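Long-range contacts in Tni2 (PDB 6B12), which probably acts as an immunity protein that binds and neutralises the toxin Tne2, a type VI secretion effector of the same bacterium: residues D11-D16 / L27-C32; L55-P60 / S109-F114; P119-C124 / R136-A141. All coordinates share one frame; numbering follows the deposited sequence.

Overall arrangement
Tni2 is built mainly of beta strands and loops, with very little helix, and the three contacts follow one another along the chain. Interaction 1 lies at the surface, its centre about 18 Å from the centre of the chain. Interaction 2 lies near the middle, about 5 Å from that centre, where two sheets face each other. Interaction 3 is a buried hairpin on the opposite side of the centre from interaction 1; their centres are about 27 Å apart. Interactions 2 and 3 touch, with centres about 8 Å apart, because strands 102-112 and 121-128 are neighbours in one sheet. A second protein, probably the cognate toxin, contacts interactions 1 and 2 but not 3.

Interaction 1: D11-D16 / L27-C32; sequences DGKVID and LGWSPC
The two segments run at 107° to each other and come no closer than 7.4 Å between the CA atoms of Asp11 and Cys32. Segment 27-32 begins where a Schellman motif at Gly28 ends the preceding helix. The contact is built on the Trp29 indole. Lys13 lays its CB over one face, 3.9 Å from the centroid of the Trp29 six-membered ring, in a CH-pi contact. Leu27 CD1 lies over the opposite face. At the edge, in plane, Val14 O approaches Trp29 CH2 to 3.3 Å, while Ile15 CG1 meets Trp29 CZ3. The Lys13 chain bends at chi2 (-55°), and a water joins its end to the indole: that water accepts from both Lys13 NZ and Trp29 NE1, the latter at 2.9 Å. Asp11 OD1 accepts a hydrogen bond from the backbone N-H of Lys13 (OD1 to N 3.1 Å), an Asx turn just before Lys13. The Asp11 carboxylate packs on Cys32 SG and forms a salt bridge with Arg9. Strand 14-16 pairs with strand 5-9, whose Arg9 also touches Trp29 and Cys32, and Met24 of helix 21-26 packs on both Ile15 and Trp29.

Interaction 2: L55-P60 / S109-F114; sequences LAIVVP and SWFEQF
Leu55 opens the contact from a strand that runs nearly parallel to strand 109-112, at 19°. Its CG is anti to the backbone N (chi1 -170°), which sends the branch toward the other strand. CD2 is the touching methyl: Leu55 CD2 lies 3.8 Å from Trp110 CA and 3.9 Å from Phe111 CD2. The Leu55 and Phe111 side chains pass alongside each other, running in opposite senses. The carbonyl of Leu55 meets the same ring at its edge, in plane, with Leu55 O 3.5 Å from Phe111 CE2. Ala56 points away, onto Phe5 and Ile67.

The axes here are 8.1 Å apart, so the strands are joined by side chains across the space between two sheets, as in a beta sandwich. Strand 54-58 is the outermost strand of one sheet within the chain; strand 102-112 pairs with 121-128 in the other.

Ile57 covers a face of the Phe111 ring. Its chi1 of 57° places CG1 in the crowded position between N and the carbonyl carbon, directly over the ring: Ile57 CG1 is 3.9 Å from the Phe111 centroid, a CH-pi contact. Ile57 CD1 reaches Phe111 CD1 at 3.7 Å, and Ile57 CG2 lies near Phe111 CD2. Val59 packs instead on Phe122 and Ala141. Pro60 ends the walk tip to tip with the extended Gln113, Pro60 CG lying 3.8 Å from Gln113 NE2. Beside this contact, Trp110 NE1 gives a weak bond to Glu112 OE2, and both Glu112 oxygens accept hydrogen bonds from the backbone of the other protein chain.

Interaction 3: P119-C124 / R136-A141; sequences PSIFTC and RVDIDA
Strands 121-128 and 134-140 form an antiparallel beta hairpin, and this part of it holds two complete hydrogen-bonded pairs. In the first, Phe122 N gives to Ile139 O at 3.0 Å and Ile139 N gives to Phe122 O at 2.9 Å, both nearly along the C=O axis. In the second, Cys124 and Val137 exchange N-H to O bonds too, but further off the C=O axis: Cys124 N lies in the carbonyl plane of Val137, Val137 N above that of Cys124. Past the strand end, Ala141 N adds a bond to Ser120 O at 2.8 Å.

The face with Ile121, Thr123, Asp138 and Asp140 is largely polar. Thr123 and Asp138 extend together from it. Thr123 OG1 donates to Asp138 OD1 at 2.7 Å, from above the carboxylate plane. Arg136 grips the same carboxylate in a salt bridge, side-on through NE and NH2. Its chain is extended from CG to NE, and Arg136 NE meets Asp138 OD1 at 3.0 Å, almost straight at 176°. Arg136 NH2 uses the syn lone pair of Asp138 OD2, which also accepts from Gln116 NE2. Ser120 OG donates to Asp140 OD1 at 2.7 Å and is itself bonded to Ser118 OG; Asp140 OD1 is bonded to Ser142 OG as well.

The other face, with Phe122, Cys124, Val137 and Ile139, is apolar. Ile139 CB lies over a face of the Phe122 ring, 4.0 Å from its centroid, and Ala141 CB sits at the edge. Leu80 and Val82 of the facing sheet pack against this layer.

Each oxygen of the buried Asp138 thus has two donors, and one of those groups is a guanidinium. This should favour the charged carboxylate and fix its rotation.

Interaction 1: D11-D16 / L27-C32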
loop_
_atom_site.group_PDB
_atom_site.type_symbol
_atom_site.label_atom_id
_atom_site.label_comp_id
_atom_site.label_asym_id
_atom_site.label_seq_id
_atom_site.Cartn_x
_atom_site.Cartn_y
_atom_site.Cartn_z
ATOM N N ASP C 11 -6.037 -18.545 -7.190
ATOM C CA ASP C 11 -6.367 -19.222 -8.436
ATOM C C ASP C 11 -5.228 -20.083 -8.973
ATOM O O ASP C 11 -5.365 -20.642 -10.064
ATOM C CB ASP C 11 -6.812 -18.219 -9.525
ATOM C CG ASP C 11 -5.723 -17.217 -9.922
ATOM O OD1 ASP C 11 -4.561 -17.313 -9.457
ATOM O OD2 ASP C 11 -6.052 -16.297 -10.711
ATOM N N GLY C 12 -4.122 -20.201 -8.245
ATOM C CA GLY C 12 -3.039 -21.094 -8.636
ATOM C C GLY C 12 -1.931 -20.435 -9.431
ATOM O O GLY C 12 -0.854 -21.033 -9.589
ATOM N N LYS C 13 -2.168 -19.235 -9.949
ATOM C CA LYS C 13 -1.124 -18.530 -10.675
ATOM C C LYS C 13 0.005 -18.173 -9.711
ATOM O O LYS C 13 -0.228 -17.874 -8.536
ATOM C CB LYS C 13 -1.702 -17.278 -11.336
ATOM C CG LYS C 13 -2.787 -17.560 -12.393
ATOM C CD LYS C 13 -2.276 -18.500 -13.450
ATOM C CE LYS C 13 -3.278 -18.685 -14.588
ATOM N NZ LYS C 13 -2.662 -19.490 -15.690
ATOM N N VAL C 14 1.238 -18.236 -10.197
ATOM C CA VAL C 14 2.415 -18.089 -9.350
ATOM C C VAL C 14 3.110 -16.784 -9.698
ATOM O O VAL C 14 3.440 -16.540 -10.867
ATOM C CB VAL C 14 3.376 -19.283 -9.510
ATOM C CG1 VAL C 14 4.627 -19.066 -8.649
ATOM C CG2 VAL C 14 2.672 -20.584 -9.126
ATOM N N ILE C 15 3.338 -15.959 -8.685
ATOM C CA ILE C 15 4.060 -14.704 -8.839
ATOM C C ILE C 15 5.516 -14.975 -8.503
ATOM O O ILE C 15 5.830 -15.318 -7.362
ATOM C CB ILE C 15 3.496 -13.611 -7.920
ATOM C CG1 ILE C 15 1.963 -13.528 -8.039
ATOM C CG2 ILE C 15 4.138 -12.259 -8.256
ATOM C CD1 ILE C 15 1.350 -12.619 -6.967
ATOM N N ASP C 16 6.396 -14.786 -9.478
ATOM C CA ASP C 16 7.829 -14.927 -9.249
ATOM C C ASP C 16 8.379 -13.672 -8.571
ATOM O O ASP C 16 7.766 -12.602 -8.598
ATOM C CB ASP C 16 8.551 -15.168 -10.572
ATOM C CG ASP C 16 8.082 -16.425 -11.255
ATOM O OD1 ASP C 16 7.948 -17.455 -10.560
ATOM O OD2 ASP C 16 7.831 -16.383 -12.478
ATOM N N LEU C 27 -0.191 -10.568 -18.783
ATOM C CA LEU C 27 -0.617 -11.956 -18.856
ATOM C C LEU C 27 -2.124 -12.103 -18.765
ATOM O O LEU C 27 -2.625 -13.229 -18.842
ATOM C CB LEU C 27 0.058 -12.770 -17.753
ATOM C CG LEU C 27 1.574 -12.846 -17.931
ATOM C CD1 LEU C 27 2.206 -13.669 -16.842
ATOM C CD2 LEU C 27 1.897 -13.424 -19.303
ATOM N N GLY C 28 -2.843 -10.998 -18.615
ATOM C CA GLY C 28 -4.281 -11.040 -18.448
ATOM C C GLY C 28 -4.741 -11.395 -17.057
ATOM O O GLY C 28 -5.863 -11.874 -16.895
ATOM N N TRP C 29 -3.909 -11.170 -16.040
ATOM C CA TRP C 29 -4.301 -11.480 -14.671
ATOM C C TRP C 29 -5.125 -10.353 -14.073
ATOM O O TRP C 29 -4.834 -9.170 -14.281
ATOM C CB TRP C 29 -3.084 -11.716 -13.776
ATOM C CG TRP C 29 -2.262 -12.914 -14.109
ATOM C CD1 TRP C 29 -2.416 -13.752 -15.177
ATOM C CD2 TRP C 29 -1.137 -13.404 -13.371
ATOM N NE1 TRP C 29 -1.460 -14.737 -15.145
ATOM C CE2 TRP C 29 -0.664 -14.549 -14.044
ATOM C CE3 TRP C 29 -0.492 -12.992 -12.198
ATOM C CZ2 TRP C 29 0.435 -15.285 -13.590
ATOM C CZ3 TRP C 29 0.596 -13.728 -11.747
ATOM C CH2 TRP C 29 1.049 -14.858 -12.447
ATOM N N SER C 30 -6.156 -10.735 -13.329
ATOM C CA SER C 30 -6.901 -9.854 -12.446
ATOM C C SER C 30 -6.287 -9.880 -11.054
ATOM O O SER C 30 -5.496 -10.774 -10.733
ATOM C CB SER C 30 -8.364 -10.290 -12.384
ATOM O OG SER C 30 -9.012 -9.995 -13.603
ATOM N N PRO C 31 -6.620 -8.905 -10.205
ATOM C CA PRO C 31 -6.203 -8.989 -8.802
ATOM C C PRO C 31 -6.735 -10.261 -8.167
ATOM O O PRO C 31 -7.861 -10.686 -8.440
ATOM C CB PRO C 31 -6.838 -7.742 -8.167
ATOM C CG PRO C 31 -6.982 -6.778 -9.313
ATOM C CD PRO C 31 -7.340 -7.648 -10.488
ATOM N N CYS C 32 -5.916 -10.873 -7.318
ATOM C CA CYS C 32 -6.326 -12.085 -6.620
ATOM C C CYS C 32 -5.542 -12.183 -5.325
ATOM O O CYS C 32 -4.350 -11.864 -5.304
ATOM C CB CYS C 32 -6.083 -13.322 -7.496
ATOM S SG CYS C 32 -6.780 -14.862 -6.883
HETATM O O HOH W 1 -0.811 -17.114 -16.683
#

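Interaction 2: L55-P60 / S109-F114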
loop_
_atom_site.group_PDB
_atom_site.type_symbol
_atom_site.label_atom_id
_atom_site.label_comp_id
_atom_site.label_asym_id
_atom_site.label_seq_id
_atom_site.Cartn_x
_atom_site.Cartn_y
_atom_site.Cartn_z
ATOM N N LEU C 55 0.261 -10.933 2.381
ATOM C CA LEU C 55 1.137 -10.129 1.548
ATOM C C LEU C 55 2.533 -10.404 2.067
ATOM O O LEU C 55 2.784 -10.209 3.257
ATOM C CB LEU C 55 0.760 -8.644 1.653
ATOM C CG LEU C 55 1.359 -7.614 0.711
ATOM C CD1 LEU C 55 1.009 -7.906 -0.771
ATOM C CD2 LEU C 55 0.834 -6.247 1.121
ATOM N N ALA C 56 3.425 -10.885 1.191
ATOM C CA ALA C 56 4.751 -11.323 1.633
ATOM C C ALA C 56 5.826 -10.648 0.805
ATOM O O ALA C 56 5.690 -10.533 -0.420
ATOM C CB ALA C 56 4.923 -12.855 1.497
ATOM N N ILE C 57 6.897 -10.209 1.473
ATOM C CA ILE C 57 8.087 -9.720 0.786
ATOM C C ILE C 57 9.302 -10.392 1.401
ATOM O O ILE C 57 9.283 -10.840 2.550
ATOM C CB ILE C 57 8.255 -8.179 0.852
ATOM C CG1 ILE C 57 8.275 -7.710 2.311
ATOM C CG2 ILE C 57 7.144 -7.475 0.046
ATOM C CD1 ILE C 57 8.928 -6.348 2.510
ATOM N N VAL C 58 10.352 -10.503 0.614
ATOM C CA VAL C 58 11.648 -10.891 1.156
ATOM C C VAL C 58 12.376 -9.613 1.559
ATOM O O VAL C 58 12.543 -8.704 0.744
ATOM C CB VAL C 58 12.457 -11.702 0.136
ATOM C CG1 VAL C 58 13.855 -11.968 0.674
ATOM C CG2 VAL C 58 11.726 -13.038 -0.200
ATOM N N VAL C 59 12.764 -9.523 2.826
ATOM C CA VAL C 59 13.531 -8.361 3.288
ATOM C C VAL C 59 14.851 -8.332 2.529
ATOM O O VAL C 59 15.382 -9.404 2.183
ATOM C CB VAL C 59 13.746 -8.462 4.809
ATOM C CG1 VAL C 59 14.547 -7.278 5.368
ATOM C CG2 VAL C 59 12.364 -8.594 5.525
ATOM N N PRO C 60 15.406 -7.166 2.173
ATOM C CA PRO C 60 16.585 -7.178 1.290
ATOM C C PRO C 60 17.814 -7.858 1.881
ATOM O O PRO C 60 18.727 -8.182 1.105
ATOM C CB PRO C 60 16.827 -5.689 1.005
ATOM C CG PRO C 60 15.423 -5.100 1.107
ATOM C CD PRO C 60 14.844 -5.816 2.296
ATOM N N SER C 109 -0.881 -2.090 6.109
ATOM C CA SER C 109 -1.692 -2.090 4.903
ATOM C C SER C 109 -0.962 -2.546 3.654
ATOM O O SER C 109 -1.562 -3.254 2.858
ATOM C CB SER C 109 -2.299 -0.708 4.668
ATOM O OG SER C 109 -3.117 -0.393 5.782
ATOM N N TRP C 110 0.309 -2.176 3.458
ATOM C CA TRP C 110 1.058 -2.653 2.292
ATOM C C TRP C 110 2.522 -2.286 2.495
ATOM O O TRP C 110 2.864 -1.544 3.416
ATOM C CB TRP C 110 0.519 -2.075 0.976
ATOM C CG TRP C 110 0.744 -0.584 0.701
ATOM C CD1 TRP C 110 1.853 -0.004 0.151
ATOM C CD2 TRP C 110 -0.191 0.480 0.922
ATOM N NE1 TRP C 110 1.681 1.354 0.038
ATOM C CE2 TRP C 110 0.424 1.675 0.491
ATOM C CE3 TRP C 110 -1.486 0.539 1.439
ATOM C CZ2 TRP C 110 -0.205 2.911 0.584
ATOM C CZ3 TRP C 110 -2.118 1.769 1.514
ATOM C CH2 TRP C 110 -1.476 2.936 1.097
ATOM N N PHE C 111 3.384 -2.804 1.616
ATOM C CA PHE C 111 4.828 -2.596 1.734
ATOM C C PHE C 111 5.313 -1.621 0.672
ATOM O O PHE C 111 4.757 -1.552 -0.426
ATOM C CB PHE C 111 5.604 -3.915 1.560
ATOM C CG PHE C 111 5.313 -4.942 2.607
ATOM C CD1 PHE C 111 5.833 -4.819 3.889
ATOM C CD2 PHE C 111 4.501 -6.039 2.315
ATOM C CE1 PHE C 111 5.555 -5.767 4.866
ATOM C CE2 PHE C 111 4.227 -6.988 3.280
ATOM C CZ PHE C 111 4.755 -6.870 4.553
ATOM N N GLU C 112 6.370 -0.877 1.000
ATOM C CA GLU C 112 7.106 -0.098 0.009
ATOM C C GLU C 112 8.585 -0.281 0.266
ATOM O O GLU C 112 8.994 -0.720 1.340
ATOM C CB GLU C 112 6.774 1.399 0.057
ATOM C CG GLU C 112 5.324 1.735 -0.221
ATOM C CD GLU C 112 4.942 1.618 -1.694
ATOM O OE1 GLU C 112 5.823 1.395 -2.563
ATOM O OE2 GLU C 112 3.736 1.740 -1.964
ATOM N N GLN C 113 9.398 0.072 -0.722
ATOM C CA GLN C 113 10.842 -0.018 -0.582
ATOM C C GLN C 113 11.441 1.363 -0.798
ATOM O O GLN C 113 11.200 1.990 -1.835
ATOM C CB GLN C 113 11.427 -1.032 -1.572
ATOM C CG GLN C 113 12.704 -1.666 -1.061
ATOM C CD GLN C 113 13.341 -2.617 -2.050
ATOM O OE1 GLN C 113 12.673 -3.152 -2.943
ATOM N NE2 GLN C 113 14.650 -2.830 -1.901
ATOM N N PHE C 114 12.203 1.833 0.180
ATOM C CA PHE C 114 12.952 3.076 0.094
ATOM C C PHE C 114 14.442 2.794 0.259
ATOM O O PHE C 114 14.827 1.723 0.733
ATOM C CB PHE C 114 12.489 4.069 1.173
ATOM C CG PHE C 114 11.072 4.537 0.993
ATOM C CD1 PHE C 114 10.786 5.606 0.169
ATOM C CD2 PHE C 114 10.033 3.897 1.645
ATOM C CE1 PHE C 114 9.465 6.041 -0.005
ATOM C CE2 PHE C 114 8.698 4.307 1.471
ATOM C CZ PHE C 114 8.428 5.392 0.647
#

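Interaction 3: P119-C124 / R136-A141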
loop_
_atom_site.group_PDB
_atom_site.type_symbol
_atom_site.label_atom_id
_atom_site.label_comp_id
_atom_site.label_asym_id
_atom_site.label_seq_id
_atom_site.Cartn_x
_atom_site.Cartn_y
_atom_site.Cartn_z
ATOM N N PRO C 119 20.321 -3.457 4.524
ATOM C CA PRO C 119 19.340 -4.334 3.861
ATOM C C PRO C 119 18.374 -4.984 4.825
ATOM O O PRO C 119 17.378 -5.581 4.378
ATOM C CB PRO C 119 20.218 -5.399 3.177
ATOM C CG PRO C 119 21.538 -4.758 3.034
ATOM C CD PRO C 119 21.701 -3.919 4.289
ATOM N N SER C 120 18.640 -4.920 6.130
ATOM C CA SER C 120 17.728 -5.527 7.088
ATOM C C SER C 120 16.455 -4.703 7.298
ATOM O O SER C 120 15.518 -5.209 7.915
ATOM C CB SER C 120 18.413 -5.710 8.440
ATOM O OG SER C 120 18.707 -4.440 9.028
ATOM N N ILE C 121 16.389 -3.481 6.774
ATOM C CA ILE C 121 15.240 -2.594 7.001
ATOM C C ILE C 121 14.237 -2.764 5.874
ATOM O O ILE C 121 14.605 -2.713 4.698
ATOM C CB ILE C 121 15.687 -1.125 7.098
ATOM C CG1 ILE C 121 16.634 -0.936 8.287
ATOM C CG2 ILE C 121 14.465 -0.207 7.273
ATOM C CD1 ILE C 121 17.351 0.443 8.325
ATOM N N PHE C 122 12.955 -2.920 6.235
ATOM C CA PHE C 122 11.867 -2.859 5.271
ATOM C C PHE C 122 10.852 -1.831 5.761
ATOM O O PHE C 122 10.926 -1.340 6.895
ATOM C CB PHE C 122 11.214 -4.235 5.058
ATOM C CG PHE C 122 10.491 -4.751 6.272
ATOM C CD1 PHE C 122 11.172 -5.429 7.275
ATOM C CD2 PHE C 122 9.113 -4.570 6.393
ATOM C CE1 PHE C 122 10.506 -5.910 8.390
ATOM C CE2 PHE C 122 8.422 -5.036 7.524
ATOM C CZ PHE C 122 9.099 -5.714 8.513
ATOM N N THR C 123 9.914 -1.487 4.888
ATOM C CA THR C 123 8.920 -0.458 5.187
ATOM C C THR C 123 7.522 -1.027 5.040
ATOM O O THR C 123 7.207 -1.659 4.032
ATOM C CB THR C 123 9.071 0.734 4.237
ATOM O OG1 THR C 123 10.379 1.304 4.362
ATOM C CG2 THR C 123 8.033 1.811 4.571
ATOM N N CYS C 124 6.655 -0.755 6.020
ATOM C CA CYS C 124 5.257 -1.135 5.892
ATOM C C CYS C 124 4.413 0.091 6.195
ATOM O O CYS C 124 4.736 0.879 7.102
ATOM C CB CYS C 124 4.917 -2.298 6.821
ATOM S SG CYS C 124 3.323 -3.099 6.483
ATOM N N ARG C 136 4.491 5.907 7.309
ATOM C CA ARG C 136 5.561 5.025 6.859
ATOM C C ARG C 136 6.294 4.500 8.085
ATOM O O ARG C 136 6.782 5.295 8.909
ATOM C CB ARG C 136 6.508 5.791 5.941
ATOM C CG ARG C 136 7.822 5.072 5.731
ATOM C CD ARG C 136 8.736 5.898 4.846
ATOM N NE ARG C 136 10.100 5.369 4.898
ATOM C CZ ARG C 136 11.110 5.885 4.216
ATOM N NH1 ARG C 136 10.901 6.935 3.419
ATOM N NH2 ARG C 136 12.317 5.343 4.316
ATOM N N VAL C 137 6.352 3.176 8.230
ATOM C CA VAL C 137 6.987 2.536 9.382
ATOM C C VAL C 137 8.153 1.702 8.875
ATOM O O VAL C 137 7.962 0.699 8.181
ATOM C CB VAL C 137 6.000 1.683 10.188
ATOM C CG1 VAL C 137 6.694 1.112 11.455
ATOM C CG2 VAL C 137 4.784 2.519 10.583
ATOM N N ASP C 138 9.360 2.128 9.204
ATOM C CA ASP C 138 10.559 1.380 8.860
ATOM C C ASP C 138 10.900 0.450 10.012
ATOM O O ASP C 138 10.890 0.862 11.176
ATOM C CB ASP C 138 11.727 2.329 8.584
ATOM C CG ASP C 138 11.608 3.040 7.238
ATOM O OD1 ASP C 138 10.568 2.911 6.543
ATOM O OD2 ASP C 138 12.562 3.739 6.860
ATOM N N ILE C 139 11.218 -0.799 9.678
ATOM C CA ILE C 139 11.371 -1.879 10.644
ATOM C C ILE C 139 12.682 -2.608 10.350
ATOM O O ILE C 139 12.963 -2.917 9.195
ATOM C CB ILE C 139 10.173 -2.850 10.567
ATOM C CG1 ILE C 139 8.876 -2.094 10.935
ATOM C CG2 ILE C 139 10.369 -4.068 11.488
ATOM C CD1 ILE C 139 7.623 -2.672 10.282
ATOM N N ASP C 140 13.479 -2.855 11.388
ATOM C CA ASP C 140 14.731 -3.608 11.262
ATOM C C ASP C 140 14.409 -5.084 11.449
ATOM O O ASP C 140 14.169 -5.540 12.574
ATOM C CB ASP C 140 15.734 -3.131 12.307
ATOM C CG ASP C 140 17.085 -3.832 12.209
ATOM O OD1 ASP C 140 17.269 -4.702 11.329
ATOM O OD2 ASP C 140 17.946 -3.468 13.035
ATOM N N ALA C 141 14.404 -5.841 10.354
ATOM C CA ALA C 141 14.096 -7.264 10.473
ATOM C C ALA C 141 15.139 -8.031 11.265
ATOM O O ALA C 141 14.842 -9.136 11.726
ATOM C CB ALA C 141 13.961 -7.934 9.088
#